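Long-range contacts in CghA (Chaetomium globosum, PDB 6KBC), which belongs to the Diels-Alderase family, a two-domain, strand-rich protein of the calycin clan that holds a bound WK1 in its ligand pocket: residues A[174-185]-A[268-276]; A[235-244]-A[256-267]. All coordinates share one frame; numbering follows the deposited sequence.

Interaction 1: A[174-185]-A[268-276]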
loop_
_atom_site.group_PDB
_atom_site.type_symbol
_atom_site.label_atom_id
_atom_site.label_comp_id
_atom_site.label_asym_id
_atom_site.label_seq_id
_atom_site.Cartn_x
_atom_site.Cartn_y
_atom_site.Cartn_z
ATOM N N GLU A 174 16.125 -3.882 -4.628
ATOM C CA GLU A 174 14.973 -3.282 -5.291
ATOM C C GLU A 174 13.651 -3.664 -4.642
ATOM O O GLU A 174 12.654 -2.966 -4.841
ATOM C CB GLU A 174 14.981 -3.671 -6.762
ATOM C CG GLU A 174 16.249 -3.223 -7.468
ATOM C CD GLU A 174 16.089 -3.177 -8.979
ATOM O OE1 GLU A 174 16.781 -2.370 -9.636
ATOM O OE2 GLU A 174 15.270 -3.960 -9.507
ATOM N N ALA A 175 13.612 -4.737 -3.863
ATOM C CA ALA A 175 12.402 -5.104 -3.146
ATOM C C ALA A 175 12.296 -4.426 -1.792
ATOM O O ALA A 175 11.222 -4.444 -1.180
ATOM C CB ALA A 175 12.343 -6.622 -2.949
ATOM N N GLU A 176 13.388 -3.842 -1.311
ATOM C CA GLU A 176 13.411 -3.290 0.025
ATOM C C GLU A 176 12.633 -1.984 0.077
ATOM O O GLU A 176 12.654 -1.195 -0.870
ATOM C CB GLU A 176 14.858 -3.045 0.453
ATOM C CG GLU A 176 15.604 -4.322 0.802
ATOM C CD GLU A 176 16.976 -4.045 1.397
ATOM O OE1 GLU A 176 17.622 -3.054 0.983
ATOM O OE2 GLU A 176 17.391 -4.815 2.287
ATOM N N VAL A 177 11.956 -1.765 1.197
ATOM C CA VAL A 177 11.496 -0.438 1.599
ATOM C C VAL A 177 12.322 0.098 2.763
ATOM O O VAL A 177 12.193 1.283 3.110
ATOM C CB VAL A 177 9.998 -0.459 1.966
ATOM C CG1 VAL A 177 9.772 -1.308 3.203
ATOM C CG2 VAL A 177 9.416 0.950 2.120
ATOM N N ALA A 178 13.136 -0.751 3.378
ATOM C CA ALA A 178 14.151 -0.426 4.374
ATOM C C ALA A 178 15.055 -1.648 4.481
ATOM O O ALA A 178 14.724 -2.715 3.934
ATOM C CB ALA A 178 13.522 -0.071 5.736
ATOM N N PRO A 179 16.229 -1.530 5.135
ATOM C CA PRO A 179 17.096 -2.717 5.254
ATOM C C PRO A 179 16.361 -3.931 5.808
ATOM O O PRO A 179 15.791 -3.881 6.905
ATOM C CB PRO A 179 18.217 -2.250 6.201
ATOM C CG PRO A 179 18.287 -0.767 5.984
ATOM C CD PRO A 179 16.854 -0.327 5.731
ATOM N N GLY A 180 16.327 -5.012 5.027
ATOM C CA GLY A 180 15.681 -6.241 5.458
ATOM C C GLY A 180 14.179 -6.169 5.607
ATOM O O GLY A 180 13.585 -7.051 6.239
ATOM N N ALA A 181 13.546 -5.132 5.059
ATOM C CA ALA A 181 12.099 -4.975 5.075
ATOM C C ALA A 181 11.643 -4.704 3.648
ATOM O O ALA A 181 12.270 -3.917 2.933
ATOM C CB ALA A 181 11.684 -3.831 6.015
ATOM N N TYR A 182 10.571 -5.369 3.219
ATOM C CA TYR A 182 10.216 -5.396 1.806
ATOM C C TYR A 182 8.812 -4.869 1.596
ATOM O O TYR A 182 7.886 -5.228 2.330
ATOM C CB TYR A 182 10.359 -6.797 1.218
ATOM C CG TYR A 182 11.702 -7.367 1.547
ATOM C CD1 TYR A 182 12.799 -7.111 0.733
ATOM C CD2 TYR A 182 11.891 -8.108 2.699
ATOM C CE1 TYR A 182 14.045 -7.605 1.054
ATOM C CE2 TYR A 182 13.134 -8.605 3.029
ATOM C CZ TYR A 182 14.201 -8.354 2.207
ATOM O OH TYR A 182 15.435 -8.853 2.547
ATOM N N TRP A 183 8.691 -3.972 0.627
ATOM C CA TRP A 183 7.409 -3.493 0.138
ATOM C C TRP A 183 7.635 -3.080 -1.302
ATOM O O TRP A 183 8.464 -2.213 -1.582
ATOM C CB TRP A 183 6.874 -2.323 0.966
ATOM C CG TRP A 183 5.541 -1.859 0.489
ATOM C CD1 TRP A 183 5.252 -1.286 -0.722
ATOM C CD2 TRP A 183 4.306 -1.942 1.196
ATOM N NE1 TRP A 183 3.913 -1.004 -0.800
ATOM C CE2 TRP A 183 3.310 -1.393 0.364
ATOM C CE3 TRP A 183 3.946 -2.406 2.460
ATOM C CZ2 TRP A 183 1.977 -1.322 0.747
ATOM C CZ3 TRP A 183 2.631 -2.333 2.839
ATOM C CH2 TRP A 183 1.655 -1.803 1.981
ATOM N N PHE A 184 6.924 -3.714 -2.222
ATOM C CA PHE A 184 7.027 -3.328 -3.613
ATOM C C PHE A 184 5.699 -3.684 -4.271
ATOM O O PHE A 184 4.752 -4.112 -3.604
ATOM C CB PHE A 184 8.244 -3.996 -4.266
ATOM C CG PHE A 184 8.196 -5.491 -4.209
ATOM C CD1 PHE A 184 8.722 -6.175 -3.112
ATOM C CD2 PHE A 184 7.589 -6.214 -5.223
ATOM C CE1 PHE A 184 8.648 -7.558 -3.037
ATOM C CE2 PHE A 184 7.522 -7.596 -5.162
ATOM C CZ PHE A 184 8.053 -8.268 -4.074
ATOM N N ARG A 185 5.627 -3.524 -5.583
ATOM C CA ARG A 185 4.340 -3.556 -6.271
ATOM C C ARG A 185 4.330 -4.630 -7.346
ATOM O O ARG A 185 4.810 -4.398 -8.471
ATOM C CB ARG A 185 4.035 -2.178 -6.852
ATOM C CG ARG A 185 3.774 -1.161 -5.733
ATOM C CD ARG A 185 3.891 0.276 -6.202
ATOM N NE ARG A 185 5.260 0.621 -6.547
ATOM C CZ ARG A 185 6.170 1.040 -5.672
ATOM N NH1 ARG A 185 5.846 1.181 -4.393
ATOM N NH2 ARG A 185 7.396 1.316 -6.085
ATOM N N GLN A 268 16.524 7.404 9.688
ATOM C CA GLN A 268 16.806 6.876 8.361
ATOM C C GLN A 268 15.585 7.049 7.473
ATOM O O GLN A 268 14.454 6.794 7.894
ATOM C CB GLN A 268 17.184 5.397 8.433
ATOM C CG GLN A 268 18.621 5.194 8.804
ATOM C CD GLN A 268 18.991 3.752 8.915
ATOM O OE1 GLN A 268 18.131 2.866 8.843
ATOM N NE2 GLN A 268 20.284 3.491 9.086
ATOM N N ASN A 269 15.832 7.518 6.253
ATOM C CA ASN A 269 14.807 7.896 5.290
ATOM C C ASN A 269 14.882 6.884 4.156
ATOM O O ASN A 269 15.864 6.872 3.406
ATOM C CB ASN A 269 15.074 9.317 4.800
ATOM C CG ASN A 269 13.836 10.017 4.287
ATOM O OD1 ASN A 269 12.772 9.419 4.126
ATOM N ND2 ASN A 269 13.974 11.303 4.018
ATOM N N THR A 270 13.881 6.010 4.058
ATOM C CA THR A 270 13.903 4.958 3.045
ATOM C C THR A 270 12.588 4.939 2.276
ATOM O O THR A 270 11.545 5.387 2.770
ATOM C CB THR A 270 14.173 3.573 3.662
ATOM O OG1 THR A 270 13.105 3.208 4.545
ATOM C CG2 THR A 270 15.486 3.583 4.460
ATOM N N VAL A 271 12.631 4.383 1.062
ATOM C CA VAL A 271 11.465 4.443 0.189
ATOM C C VAL A 271 11.557 3.366 -0.880
ATOM O O VAL A 271 12.638 3.028 -1.368
ATOM C CB VAL A 271 11.308 5.848 -0.452
ATOM C CG1 VAL A 271 12.377 6.094 -1.504
ATOM C CG2 VAL A 271 9.932 6.016 -1.060
ATOM N N ASN A 272 10.404 2.852 -1.264
ATOM C CA ASN A 272 10.267 2.088 -2.494
ATOM C C ASN A 272 9.137 2.758 -3.262
ATOM O O ASN A 272 7.987 2.707 -2.829
ATOM C CB ASN A 272 9.971 0.627 -2.190
ATOM C CG ASN A 272 10.162 -0.248 -3.399
ATOM O OD1 ASN A 272 9.487 -0.054 -4.416
ATOM N ND2 ASN A 272 11.131 -1.166 -3.333
ATOM N N ALA A 273 9.477 3.444 -4.350
ATOM C CA ALA A 273 8.516 4.301 -5.027
ATOM C C ALA A 273 8.780 4.263 -6.517
ATOM O O ALA A 273 9.868 3.896 -6.974
ATOM C CB ALA A 273 8.586 5.755 -4.537
ATOM N N ALA A 274 7.787 4.706 -7.275
ATOM C CA ALA A 274 7.926 4.716 -8.717
ATOM C C ALA A 274 7.046 5.809 -9.291
ATOM O O ALA A 274 5.924 6.025 -8.819
ATOM C CB ALA A 274 7.550 3.354 -9.319
ATOM N N LEU A 275 7.560 6.494 -10.305
ATOM C CA LEU A 275 6.768 7.411 -11.104
ATOM C C LEU A 275 6.766 6.903 -12.540
ATOM O O LEU A 275 7.817 6.546 -13.081
ATOM C CB LEU A 275 7.306 8.828 -11.049
ATOM C CG LEU A 275 6.557 9.839 -11.908
ATOM C CD1 LEU A 275 5.153 10.101 -11.350
ATOM C CD2 LEU A 275 7.368 11.130 -11.998
ATOM N N TYR A 276 5.589 6.858 -13.138
ATOM C CA TYR A 276 5.430 6.459 -14.523
ATOM C C TYR A 276 4.844 7.632 -15.279
ATOM O O TYR A 276 4.105 8.434 -14.713
ATOM C CB TYR A 276 4.517 5.254 -14.649
ATOM C CG TYR A 276 4.973 4.055 -13.875
ATOM C CD1 TYR A 276 4.619 3.894 -12.542
ATOM C CD2 TYR A 276 5.727 3.047 -14.491
ATOM C CE1 TYR A 276 5.028 2.788 -11.825
ATOM C CE2 TYR A 276 6.140 1.936 -13.780
ATOM C CZ TYR A 276 5.790 1.813 -12.451
ATOM O OH TYR A 276 6.179 0.713 -11.733
HETATM O O HOH W 1 14.450 0.928 -1.054
HETATM O O HOH W 2 6.493 0.002 -9.079
#

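Interaction 2: A[235-244]-A[256-267]. With WK1 ((2S)-3-[(2S,4E)-4-[[(1R,2S,4aR,6S,8R,8aS)-2-[(E)-but-2-en-2-yl]-6,8-dimethyl-1,2,4a,5,6,7,8,8a-octahydronaphthalen-1-yl]-oxidanyl-methylidene]-3,5-bis(oxidanylidene)pyrrolidin-2-yl]-2-methyl-2-oxidanyl-propanoic acid), chain B.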
loop_
_atom_site.group_PDB
_atom_site.type_symbol
_atom_site.label_atom_id
_atom_site.label_comp_id
_atom_site.label_asym_id
_atom_site.label_seq_id
_atom_site.Cartn_x
_atom_site.Cartn_y
_atom_site.Cartn_z
ATOM N N TRP A 235 7.238 -3.590 12.551
ATOM C CA TRP A 235 7.721 -2.383 11.895
ATOM C C TRP A 235 7.483 -1.151 12.754
ATOM O O TRP A 235 8.239 -0.175 12.663
ATOM C CB TRP A 235 7.071 -2.263 10.519
ATOM C CG TRP A 235 5.674 -1.789 10.517
ATOM C CD1 TRP A 235 4.534 -2.542 10.647
ATOM C CD2 TRP A 235 5.249 -0.441 10.335
ATOM N NE1 TRP A 235 3.423 -1.727 10.580
ATOM C CE2 TRP A 235 3.838 -0.433 10.385
ATOM C CE3 TRP A 235 5.928 0.766 10.137
ATOM C CZ2 TRP A 235 3.097 0.736 10.236
ATOM C CZ3 TRP A 235 5.191 1.924 9.991
ATOM C CH2 TRP A 235 3.793 1.903 10.046
ATOM N N GLY A 236 6.475 -1.199 13.621
ATOM C CA GLY A 236 6.190 -0.073 14.488
ATOM C C GLY A 236 7.347 0.301 15.390
ATOM O O GLY A 236 7.524 1.477 15.721
ATOM N N LYS A 237 8.154 -0.681 15.789
ATOM C CA LYS A 237 9.302 -0.393 16.638
ATOM C C LYS A 237 10.469 0.178 15.852
ATOM O O LYS A 237 11.460 0.594 16.457
ATOM C CB LYS A 237 9.765 -1.656 17.373
ATOM C CG LYS A 237 8.811 -2.160 18.454
ATOM C CD LYS A 237 9.306 -3.507 18.995
ATOM C CE LYS A 237 8.433 -4.038 20.119
ATOM N NZ LYS A 237 9.175 -5.022 20.961
ATOM N N GLU A 238 10.376 0.210 14.525
ATOM C CA GLU A 238 11.472 0.680 13.705
ATOM C C GLU A 238 11.216 2.035 13.046
ATOM O O GLU A 238 12.171 2.649 12.561
ATOM C CB GLU A 238 11.782 -0.360 12.622
ATOM C CG GLU A 238 12.416 -1.631 13.174
ATOM C CD GLU A 238 13.892 -1.456 13.456
ATOM O OE1 GLU A 238 14.697 -1.628 12.513
ATOM O OE2 GLU A 238 14.247 -1.127 14.614
ATOM N N ALA A 239 9.971 2.522 13.013
ATOM C CA ALA A 239 9.622 3.701 12.230
ATOM C C ALA A 239 8.945 4.759 13.092
ATOM O O ALA A 239 8.278 4.448 14.084
ATOM C CB ALA A 239 8.687 3.335 11.055
ATOM N N THR A 240 9.107 6.024 12.689
ATOM C CA THR A 240 8.293 7.115 13.225
ATOM C C THR A 240 7.304 7.653 12.205
ATOM O O THR A 240 6.409 8.423 12.573
ATOM C CB THR A 240 9.164 8.281 13.723
ATOM O OG1 THR A 240 10.118 8.646 12.714
ATOM C CG2 THR A 240 9.914 7.878 15.005
ATOM N N ASP A 241 7.430 7.246 10.946
ATOM C CA ASP A 241 6.615 7.801 9.878
ATOM C C ASP A 241 6.530 6.787 8.749
ATOM O O ASP A 241 7.545 6.206 8.354
ATOM C CB ASP A 241 7.207 9.122 9.376
ATOM C CG ASP A 241 6.165 10.041 8.772
ATOM O OD1 ASP A 241 5.537 9.648 7.764
ATOM O OD2 ASP A 241 5.950 11.142 9.318
ATOM N N ALA A 242 5.326 6.580 8.237
ATOM C CA ALA A 242 5.135 5.740 7.063
ATOM C C ALA A 242 4.173 6.469 6.143
ATOM O O ALA A 242 3.151 6.985 6.601
ATOM C CB ALA A 242 4.591 4.356 7.439
ATOM N N LEU A 243 4.513 6.552 4.861
ATOM C CA LEU A 243 3.656 7.210 3.883
ATOM C C LEU A 243 3.391 6.260 2.727
ATOM O O LEU A 243 4.322 5.895 2.000
ATOM C CB LEU A 243 4.291 8.491 3.359
ATOM C CG LEU A 243 3.538 9.087 2.154
ATOM C CD1 LEU A 243 2.164 9.563 2.570
ATOM C CD2 LEU A 243 4.352 10.222 1.552
ATOM N N PHE A 244 2.130 5.876 2.556
ATOM C CA PHE A 244 1.662 5.189 1.352
ATOM C C PHE A 244 1.061 6.204 0.396
ATOM O O PHE A 244 0.284 7.061 0.816
ATOM C CB PHE A 244 0.597 4.139 1.683
ATOM C CG PHE A 244 0.002 3.477 0.448
ATOM C CD1 PHE A 244 0.613 2.371 -0.121
ATOM C CD2 PHE A 244 -1.151 3.979 -0.146
ATOM C CE1 PHE A 244 0.077 1.756 -1.275
ATOM C CE2 PHE A 244 -1.700 3.379 -1.294
ATOM C CZ PHE A 244 -1.077 2.271 -1.858
ATOM N N VAL A 256 4.085 5.063 -3.796
ATOM C CA VAL A 256 5.125 5.369 -2.820
ATOM C C VAL A 256 4.888 4.534 -1.583
ATOM O O VAL A 256 3.753 4.395 -1.121
ATOM C CB VAL A 256 5.150 6.867 -2.425
ATOM C CG1 VAL A 256 6.164 7.111 -1.294
ATOM C CG2 VAL A 256 5.491 7.734 -3.621
ATOM N N MET A 257 5.967 4.000 -1.027
ATOM C CA MET A 257 5.989 3.519 0.352
ATOM C C MET A 257 7.268 4.104 0.928
ATOM O O MET A 257 8.356 3.649 0.559
ATOM C CB MET A 257 5.977 1.990 0.425
ATOM C CG MET A 257 5.817 1.420 1.846
ATOM S SD MET A 257 4.740 2.284 3.019
ATOM C CE MET A 257 3.198 1.691 2.376
ATOM N N ARG A 258 7.146 5.150 1.757
ATOM C CA ARG A 258 8.293 5.831 2.356
ATOM C C ARG A 258 8.269 5.635 3.872
ATOM O O ARG A 258 7.248 5.902 4.521
ATOM C CB ARG A 258 8.322 7.340 2.009
ATOM C CG ARG A 258 9.632 8.029 2.514
ATOM C CD ARG A 258 9.288 8.508 3.916
ATOM N NE ARG A 258 8.341 9.614 3.999
ATOM C CZ ARG A 258 7.496 9.787 4.997
ATOM N NH1 ARG A 258 7.154 8.716 5.715
ATOM N NH2 ARG A 258 6.773 10.894 5.084
ATOM N N LEU A 259 9.413 5.235 4.446
ATOM C CA LEU A 259 9.552 5.050 5.886
ATOM C C LEU A 259 10.595 6.018 6.422
ATOM O O LEU A 259 11.628 6.236 5.788
ATOM C CB LEU A 259 9.995 3.642 6.250
ATOM C CG LEU A 259 9.016 2.544 5.835
ATOM C CD1 LEU A 259 9.700 1.215 5.987
ATOM C CD2 LEU A 259 7.812 2.629 6.755
ATOM N N VAL A 260 10.321 6.571 7.597
ATOM C CA VAL A 260 11.312 7.295 8.381
ATOM C C VAL A 260 11.487 6.538 9.693
ATOM O O VAL A 260 10.505 6.270 10.391
ATOM C CB VAL A 260 10.893 8.756 8.624
ATOM C CG1 VAL A 260 11.971 9.495 9.454
ATOM C CG2 VAL A 260 10.637 9.465 7.283
ATOM N N SER A 261 12.732 6.196 10.022
ATOM C CA SER A 261 12.999 5.319 11.154
ATOM C C SER A 261 12.781 6.034 12.492
ATOM O O SER A 261 12.444 7.226 12.565
ATOM C CB SER A 261 14.429 4.786 11.077
ATOM O OG SER A 261 15.348 5.753 11.592
ATOM N N LYS A 262 12.978 5.272 13.571
ATOM C CA LYS A 262 13.058 5.818 14.915
ATOM C C LYS A 262 14.342 6.636 15.084
ATOM O O LYS A 262 15.296 6.465 14.324
ATOM C CB LYS A 262 13.057 4.675 15.933
ATOM C CG LYS A 262 11.744 3.944 16.070
ATOM C CD LYS A 262 10.722 4.741 16.813
ATOM C CE LYS A 262 9.726 3.827 17.513
ATOM N NZ LYS A 262 8.420 3.883 16.787
ATOM N N PRO A 263 14.405 7.507 16.102
ATOM C CA PRO A 263 15.666 8.233 16.365
ATOM C C PRO A 263 16.847 7.334 16.702
ATOM O O PRO A 263 17.989 7.766 16.522
ATOM C CB PRO A 263 15.322 9.163 17.551
ATOM C CG PRO A 263 14.046 8.621 18.137
ATOM C CD PRO A 263 13.307 7.980 16.962
ATOM N N HIS A 264 16.636 6.098 17.176
ATOM C CA HIS A 264 17.805 5.272 17.475
ATOM C C HIS A 264 18.560 4.890 16.214
ATOM O O HIS A 264 19.733 4.516 16.303
ATOM C CB HIS A 264 17.426 4.022 18.296
ATOM C CG HIS A 264 16.629 2.998 17.547
ATOM N ND1 HIS A 264 15.257 2.892 17.665
ATOM C CD2 HIS A 264 17.010 2.013 16.699
ATOM C CE1 HIS A 264 14.826 1.900 16.902
ATOM N NE2 HIS A 264 15.870 1.354 16.303
ATOM N N LYS A 265 17.937 5.014 15.038
ATOM C CA LYS A 265 18.667 4.913 13.782
ATOM C C LYS A 265 18.747 6.248 13.056
ATOM O O LYS A 265 18.995 6.273 11.842
ATOM C CB LYS A 265 18.044 3.851 12.869
ATOM C CG LYS A 265 18.290 2.447 13.384
ATOM C CD LYS A 265 17.422 1.425 12.668
ATOM C CE LYS A 265 18.085 0.059 12.721
ATOM N NZ LYS A 265 17.110 -1.061 12.881
ATOM N N TYR A 266 18.525 7.354 13.775
ATOM C CA TYR A 266 18.799 8.699 13.255
ATOM C C TYR A 266 17.861 9.060 12.100
ATOM O O TYR A 266 18.258 9.733 11.151
ATOM C CB TYR A 266 20.267 8.826 12.845
ATOM C CG TYR A 266 21.181 8.317 13.948
ATOM C CD1 TYR A 266 21.345 9.045 15.124
ATOM C CD2 TYR A 266 21.831 7.093 13.837
ATOM C CE1 TYR A 266 22.169 8.578 16.158
ATOM C CE2 TYR A 266 22.651 6.609 14.877
ATOM C CZ TYR A 266 22.812 7.357 16.021
ATOM O OH TYR A 266 23.617 6.901 17.045
ATOM N N TYR A 267 16.602 8.630 12.213
ATOM C CA TYR A 267 15.550 8.963 11.251
ATOM C C TYR A 267 15.976 8.604 9.834
ATOM O O TYR A 267 15.877 9.407 8.905
ATOM C CB TYR A 267 15.162 10.436 11.350
ATOM C CG TYR A 267 14.583 10.772 12.694
ATOM C CD1 TYR A 267 13.281 10.432 13.000
ATOM C CD2 TYR A 267 15.347 11.408 13.665
ATOM C CE1 TYR A 267 12.743 10.719 14.227
ATOM C CE2 TYR A 267 14.811 11.701 14.931
ATOM C CZ TYR A 267 13.512 11.356 15.189
ATOM O OH TYR A 267 12.942 11.635 16.407
HETATM O O WK1 B . -6.881 -0.705 10.303
HETATM C C17 WK1 B . -6.812 -0.335 9.159
HETATM O O1 WK1 B . -7.745 -0.396 8.409
HETATM C C19 WK1 B . -5.554 0.227 8.635
HETATM O O2 WK1 B . -4.587 0.380 9.617
HETATM C C18 WK1 B . -5.821 1.604 8.111
HETATM C C20 WK1 B . -5.110 -0.789 7.620
HETATM C C22 WK1 B . -4.085 -0.230 6.719
HETATM N N WK1 B . -3.679 -1.019 5.572
HETATM C C21 WK1 B . -2.354 -1.013 5.475
HETATM O O5 WK1 B . -1.717 -1.631 4.507
HETATM C C23 WK1 B . -2.816 0.151 7.297
HETATM O O4 WK1 B . -2.654 0.874 8.386
HETATM C C24 WK1 B . -1.680 -0.281 6.559
HETATM C C16 WK1 B . -0.276 -0.025 6.861
HETATM O O3 WK1 B . -0.012 0.675 7.895
HETATM C C9 WK1 B . 0.779 -0.443 5.925
HETATM C C8 WK1 B . 0.764 0.757 4.937
HETATM C C12 WK1 B . -0.563 1.370 4.539
HETATM C C13 WK1 B . -1.201 1.032 3.441
HETATM C C90 WK1 B . -2.509 1.648 3.081
HETATM C C14 WK1 B . -1.193 2.397 5.408
HETATM C C7 WK1 B . 1.591 1.902 5.438
HETATM C C6 WK1 B . 2.828 1.679 5.795
HETATM C C3 WK1 B . 3.240 0.250 5.951
HETATM C C4 WK1 B . 2.157 -0.626 6.545
HETATM C C5 WK1 B . 2.604 -2.064 6.364
HETATM C C11 WK1 B . 1.678 -2.986 7.093
HETATM C C2 WK1 B . 4.582 0.006 6.591
HETATM C C1 WK1 B . 4.987 -1.361 6.137
HETATM C C10 WK1 B . 6.391 -1.748 6.468
HETATM C C WK1 B . 4.040 -2.337 6.765
#

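Interaction 1: A[174-185]-A[268-276]
The interface between the N-terminal and C-terminal calycin-like domains is sewn here by the carboxamide of Asn272, on strand 269-276, which enters the bend formed by residues 174-177. With CG anti to the backbone N (chi1 -166°), the Asn272 side chain reaches across to carbonyls of the other domain. Both N-H groups of its ND2 are used: one meets Glu174 O at 2.8 Å, the other Glu176 O at 2.9 Å in a nearly straight bond (170°). The two acceptors lie close to the amide plane, which fixes the rotation of the carboxamide, although each carbonyl is approached from above its own plane. Two residues earlier on the same strand, Thr270 OG1 donates to Val177 O at 2.6 Å, in the carbonyl plane, and the CB of Ala178 rests beside the same hydroxyl.

Arg185 bonds to the backbone carbonyl of the same asparagine. Its chain, bent at chi3, runs past the Asn272 side chain in the opposite direction and delivers NH1 to Asn272 O at 3.1 Å. Arg185 NH2 lies 3.0 Å from Asn272 OD1 and 3.8 Å from the methyl CB of Ala274. Water completes the seam at two points: one molecule donates to both Glu176 O and Val271 O, and another links Arg185 NE to Tyr276 OH, a hydroxyl also bonded to Pro166 O.

The side chain of Trp183, held by Asp227 through its indole nitrogen, comes within about 4 Å of bound WK1, placing this seam next to the ligand pocket. Strands 181-185 and 269-276 run almost parallel, 8° apart, yet are joined through side chains, water and the bend. That bend leads into a classic beta bulge, Val177 and Ala178 facing Ala181, closed by a type II turn from Ala178 to Ala181.

Interaction 2: A[235-244]-A[256-267]
The indole of Trp235 has C2 of WK1 over the centre of one face, 3.7 Å above its plane, while C90 of WK1 lies over one face of the Phe244 ring and CE of Met257 at its edge. Phe244 is on the first strand of the antiparallel beta hairpin 239-249/252-261, and Trp235 lies in the loop leading into it. Ala242, Phe244 and Met257 line the ligand pocket; on the same face CD2 of Leu259 packs against the CB of Ala242. Met257, bent at chi2 and chi3, brings its sulfur SD to 3.4 Å from C6 of WK1.

On the other face the guanidinium of Arg258 is sandwiched between CB of Leu243 and CG2 of Val260. At its edge, Arg258 NH1 meets Asp241 OD1 at 2.8 Å in a salt bridge, from above the carboxylate plane; Lys307 and Arg319 pair with OD2.

Thr240 and Asp241 form a classic beta bulge opposite Val260, whose carbonyl accepts from both backbone nitrogens. Beyond it, Glu238 OE1 uses its syn lone pair in a salt bridge with Lys265. The ammonium of Lys262 crosses to two carbonyls, NZ lying 2.8 Å from Gly236 O and 2.8 Å from Ala239 O.

How the interactions relate
From the N terminus, the chain first passes through 174-185 in the N-terminal domain, then crosses into the C-terminal domain, where 235-244 leads into a hairpin. Interaction 2 closes that short loop when 256-267 folds back, and the next strand, 268-276, returns to 174-185 to close the much longer loop of interaction 1. Interaction 2 is therefore nested inside interaction 1. Their centres lie 12 Å apart, and they share a sheet: strands 252-261 and 269-277 are neighbours, with Thr270 O 2.7 Å from Leu259 N. Interaction 2 builds the hairpin within one domain, whereas interaction 1 ties that sheet to the other domain; both contribute residues to the pocket holding WK1.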